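PDB 3Q9T: choline dehydrogenase and related flavoproteins from Aspergillus oryzae, which oxidises formate as an FAD-dependent oxidase of the glucose-methanol-choline oxidoreductase family, carrying its flavin as 8-formyl-FAD. Local coordinates for residues A[49-54]-A[346-351]; A[110-115]-A[515-520]. All coordinates share one frame; numbering follows the deposited sequence.

How the interactions relate
Interactions 1 and 2 lie on opposite sides of the chain's centre, their own centres about 37 Å apart and their nearest atoms about 24 Å apart. They hold different elements: helix 47-50 and the loop before strand 353-358 in interaction 1, helix 113-116 and the loop before strand 538-540 in interaction 2. Interaction 1 (49-54 with 346-351) is buried, none of its touching residues being exposed; two short 3-10 segments meet and one backbone carbonyl takes both hydrogen bonds. Interaction 2 (110-115 with 515-520) is partly buried: aromatic and aliphatic groups fill its inner side, while at the surface a lysine reaches a backbone carbonyl through water, and no direct hydrogen bond crosses. Along the sequence the two pairs alternate.

Interaction 1 of 2, residues A[49-54]-A[346-351]; sequences ITTPSS and GPVGSG
Two short 3-10 segments, 52-54 and 347-349, meet with CA atoms 5.3 Å apart at Ser53 and Val348, and the chain just after 347-349 brings Gly351 CA to 5.2 Å from Pro52 CA. The carbonyl O of Val348 takes two bonds from Ser53. Ser53 OG sits in the crowded position between its own N and carbonyl carbon (chi1 67°), and this folds the hydroxyl back to donate to Val348 O at 2.7 Å, in the carbonyl plane and on a lone pair. Ser53 N reaches Val348 O at 3.3 Å, less straight at the hydrogen (136°) but also in the carbonyl plane, so one residue grips the oxygen by backbone and side chain together. Beside this pair, Thr51 CG2, anti to its backbone N, crosses Val348 CG1 obliquely at 3.6 Å; Thr51 OG1 instead bonds to Pro47 O. The Pro52 ring brings CG to 3.3 Å from Gly349 O, a carbon-oxygen contact rather than a bond. Tyr340 of helix 331-343 touches Thr51, Pro52 and Val348. The arrangement is two 3-10 turns packed together in a GMC oxidoreductase fold, with Gly351 not far from FAD-binding Tyr98 and Thr100.

Interaction 2 of 2, residues A[110-115]-A[515-520]; sequences DQWEEF and ARLSKN
A guanidinium lies with one face over the rim of a phenyl ring: Phe115 CE1 stands 3.6 Å above the centre of the Arg516 plane, while Arg516 CZ lies near the plane of the ring, at its edge. The two planes are 59° apart, so this is an oblique edge-to-face approach and not a parallel stack. Arg516 CG takes the crowded position between N and carbonyl carbon (chi1 74°), and the chain then runs extended to NE, placing the flat group so that CE1 lies over its centre; Arg516 NH2 is held by Gln523 O. On the inner side Leu517, modelled in two conformers, packs in the one given on Phe115 CB, and its CD2 meets Trp112 CE3 obliquely at 4.3 Å. The contact joins the type I turn from Asp110 to Glu113 and helix residues that include Phe115 to the irregular loop between strands 506-507 and 538-540. It thus ties together chain regions assigned to the N- and C-terminal GMC oxidoreductase families, the side chain of Trp112 about 11 Å from the cofactor. At the outer rim Lys519, extended beyond CG, runs alongside the carbonyls of Glu113 and Glu114. Its NZ donates to a water at 2.8 Å, and that water donates to Glu114 O at 2.7 Å. Glu114 O also accepts from Gln523 NE2, while Gln523 OE1 takes Lys519 N. Glu113 OE2 and Lys519 NZ are not in contact; Glu113 OE1 makes a long, weak ion pair with Lys118.

Interaction 1 of 2, residues A[49-54]-A[346-351]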
# COMPACT_ATOMS: atom_id res chain seq x y z
N ILE A 49 9.69 27.69 -1.99
CA ILE A 49 9.09 27.68 -3.32
C ILE A 49 10.04 28.28 -4.36
O ILE A 49 10.22 27.71 -5.45
CB ILE A 49 7.73 28.41 -3.36
CG1 ILE A 49 6.65 27.51 -2.74
CG2 ILE A 49 7.34 28.75 -4.80
CD1 ILE A 49 5.30 28.20 -2.53
N THR A 50 10.66 29.41 -4.02
CA THR A 50 11.45 30.14 -5.02
C THR A 50 12.84 29.55 -5.25
O THR A 50 13.46 29.78 -6.30
CB THR A 50 11.55 31.64 -4.71
OG1 THR A 50 12.17 31.83 -3.43
CG2 THR A 50 10.16 32.27 -4.71
N THR A 51 13.30 28.77 -4.28
CA THR A 51 14.63 28.17 -4.29
C THR A 51 14.65 26.77 -4.90
O THR A 51 14.15 25.83 -4.30
CB THR A 51 15.13 28.01 -2.86
OG1 THR A 51 15.07 29.28 -2.19
CG2 THR A 51 16.55 27.45 -2.85
N PRO A 52 15.25 26.63 -6.10
CA PRO A 52 15.10 25.35 -6.81
C PRO A 52 15.60 24.13 -6.05
O PRO A 52 15.05 23.05 -6.25
CB PRO A 52 15.90 25.56 -8.10
CG PRO A 52 15.83 27.04 -8.32
CD PRO A 52 15.88 27.66 -6.94
N SER A 53 16.61 24.27 -5.20
CA SER A 53 17.17 23.08 -4.54
C SER A 53 16.29 22.57 -3.41
O SER A 53 16.52 21.48 -2.89
CB SER A 53 18.61 23.31 -4.05
OG SER A 53 18.69 24.26 -3.00
N SER A 54 15.29 23.36 -3.03
CA SER A 54 14.36 22.99 -1.97
C SER A 54 13.15 22.20 -2.48
O SER A 54 12.35 21.73 -1.67
CB SER A 54 13.84 24.24 -1.25
OG SER A 54 14.81 24.81 -0.41
N GLY A 346 25.35 30.02 -6.97
CA GLY A 346 25.71 28.74 -6.39
C GLY A 346 24.70 27.60 -6.58
O GLY A 346 23.63 27.80 -7.17
N PRO A 347 25.05 26.40 -6.08
CA PRO A 347 24.28 25.18 -6.32
C PRO A 347 22.93 25.16 -5.59
O PRO A 347 22.02 24.41 -5.98
CB PRO A 347 25.20 24.08 -5.79
CG PRO A 347 25.96 24.75 -4.70
CD PRO A 347 26.19 26.16 -5.17
N VAL A 348 22.79 25.95 -4.53
CA VAL A 348 21.49 26.12 -3.91
C VAL A 348 20.42 26.50 -4.95
O VAL A 348 19.25 26.16 -4.80
CB VAL A 348 21.51 27.16 -2.79
CG1 VAL A 348 20.08 27.46 -2.31
CG2 VAL A 348 22.40 26.68 -1.61
N GLY A 349 20.83 27.18 -6.02
CA GLY A 349 19.90 27.56 -7.07
C GLY A 349 19.69 26.48 -8.12
O GLY A 349 19.01 26.70 -9.11
N SER A 350 20.29 25.32 -7.90
CA SER A 350 20.20 24.23 -8.86
C SER A 350 18.99 23.30 -8.67
O SER A 350 18.58 23.01 -7.54
CB SER A 350 21.50 23.40 -8.83
OG SER A 350 21.42 22.34 -9.76
N GLY A 351 18.44 22.84 -9.79
CA GLY A 351 17.39 21.82 -9.78
C GLY A 351 17.95 20.40 -9.79
O GLY A 351 17.17 19.44 -9.80

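Interaction 2 of 2, residues A[110-115]-A[515-520]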
# COMPACT_ATOMS: atom_id res chain seq x y z
N ASP A 110 0.92 14.53 -32.99
CA ASP A 110 0.17 14.34 -34.21
C ASP A 110 -1.02 13.43 -33.99
O ASP A 110 -2.04 13.58 -34.65
CB ASP A 110 1.06 13.79 -35.34
CG ASP A 110 1.83 14.88 -36.06
OD1 ASP A 110 1.49 16.08 -35.88
OD2 ASP A 110 2.76 14.54 -36.82
N GLN A 111 -0.90 12.47 -33.07
CA GLN A 111 -1.99 11.54 -32.81
C GLN A 111 -3.11 12.19 -31.99
O GLN A 111 -4.18 11.62 -31.86
CB GLN A 111 -1.50 10.26 -32.14
CG GLN A 111 -0.38 9.56 -32.89
CD GLN A 111 -0.72 9.31 -34.34
OE1 GLN A 111 -1.56 8.46 -34.64
NE2 GLN A 111 -0.07 10.04 -35.24
N TRP A 112 -2.86 13.37 -31.45
CA TRP A 112 -3.95 14.10 -30.80
C TRP A 112 -5.05 14.41 -31.82
O TRP A 112 -6.20 14.67 -31.45
CB TRP A 112 -3.46 15.39 -30.16
CG TRP A 112 -2.58 15.22 -28.93
CD1 TRP A 112 -1.81 14.15 -28.61
CD2 TRP A 112 -2.40 16.17 -27.87
NE1 TRP A 112 -1.16 14.36 -27.42
CE2 TRP A 112 -1.50 15.60 -26.95
CE3 TRP A 112 -2.92 17.45 -27.62
CZ2 TRP A 112 -1.10 16.27 -25.79
CZ3 TRP A 112 -2.52 18.11 -26.47
CH2 TRP A 112 -1.62 17.52 -25.57
N GLU A 113 -4.70 14.36 -33.10
CA GLU A 113 -5.67 14.68 -34.14
C GLU A 113 -6.97 13.89 -33.97
O GLU A 113 -8.06 14.40 -34.22
CB GLU A 113 -5.10 14.42 -35.54
CG GLU A 113 -6.17 14.46 -36.61
CD GLU A 113 -5.62 14.63 -38.01
OE1 GLU A 113 -4.38 14.65 -38.17
OE2 GLU A 113 -6.42 14.77 -38.95
N GLU A 114 -6.84 12.64 -33.56
CA GLU A 114 -7.97 11.75 -33.36
C GLU A 114 -8.95 12.30 -32.33
O GLU A 114 -10.12 11.94 -32.32
CB GLU A 114 -7.47 10.39 -32.91
CG GLU A 114 -8.57 9.38 -32.64
CD GLU A 114 -8.02 8.09 -32.06
OE1 GLU A 114 -6.79 8.02 -31.86
OE2 GLU A 114 -8.82 7.16 -31.81
N PHE A 115 -8.45 13.17 -31.47
CA PHE A 115 -9.29 13.74 -30.42
C PHE A 115 -9.63 15.19 -30.72
O PHE A 115 -10.75 15.62 -30.48
CB PHE A 115 -8.58 13.63 -29.07
CG PHE A 115 -8.30 12.22 -28.65
CD1 PHE A 115 -9.19 11.54 -27.83
CD2 PHE A 115 -7.16 11.57 -29.09
CE1 PHE A 115 -8.93 10.24 -27.45
CE2 PHE A 115 -6.90 10.27 -28.72
CZ PHE A 115 -7.77 9.59 -27.90
N ALA A 515 -10.36 14.67 -18.22
CA ALA A 515 -11.46 15.40 -18.85
C ALA A 515 -11.02 15.75 -20.26
O ALA A 515 -10.97 16.91 -20.64
CB ALA A 515 -11.82 16.64 -18.04
N ARG A 516 -10.73 14.72 -21.04
CA ARG A 516 -9.91 14.86 -22.21
C ARG A 516 -10.56 15.54 -23.39
O ARG A 516 -11.78 15.44 -23.61
CB ARG A 516 -9.37 13.50 -22.64
CG ARG A 516 -10.41 12.60 -23.30
CD ARG A 516 -9.81 11.20 -23.49
NE ARG A 516 -10.78 10.28 -24.05
CZ ARG A 516 -10.51 9.02 -24.35
NH1 ARG A 516 -9.29 8.52 -24.14
NH2 ARG A 516 -11.46 8.26 -24.86
N LEU A 517 -9.73 16.25 -24.15
CA LEU A 517 -10.21 16.84 -25.38
C LEU A 517 -10.73 15.73 -26.29
O LEU A 517 -10.22 14.60 -26.30
CB LEU A 517 -9.12 17.70 -26.04
CG LEU A 517 -8.22 17.10 -27.10
CD1 LEU A 517 -9.05 16.79 -28.29
CD2 LEU A 517 -7.13 18.08 -27.46
N SER A 518 -11.78 16.06 -27.03
CA SER A 518 -12.47 15.06 -27.84
C SER A 518 -13.40 15.70 -28.87
O SER A 518 -13.70 16.89 -28.81
CB SER A 518 -13.28 14.13 -26.93
OG SER A 518 -14.29 14.87 -26.26
N LYS A 519 -13.91 14.89 -29.79
CA LYS A 519 -14.81 15.41 -30.81
C LYS A 519 -16.28 15.38 -30.38
O LYS A 519 -17.09 16.10 -30.94
CB LYS A 519 -14.62 14.66 -32.14
CG LYS A 519 -13.30 15.04 -32.82
CD LYS A 519 -12.95 14.10 -33.95
CE LYS A 519 -11.81 14.66 -34.80
NZ LYS A 519 -11.25 13.62 -35.71
N ASN A 520 -16.62 14.56 -29.39
CA ASN A 520 -17.99 14.48 -28.89
C ASN A 520 -17.99 13.81 -27.54
O ASN A 520 -16.99 13.24 -27.13
CB ASN A 520 -18.86 13.66 -29.84
CG ASN A 520 -18.28 12.30 -30.09
OD1 ASN A 520 -18.18 11.47 -29.17
ND2 ASN A 520 -17.87 12.06 -31.32
O HOH W 1 -11.67 11.20 -34.37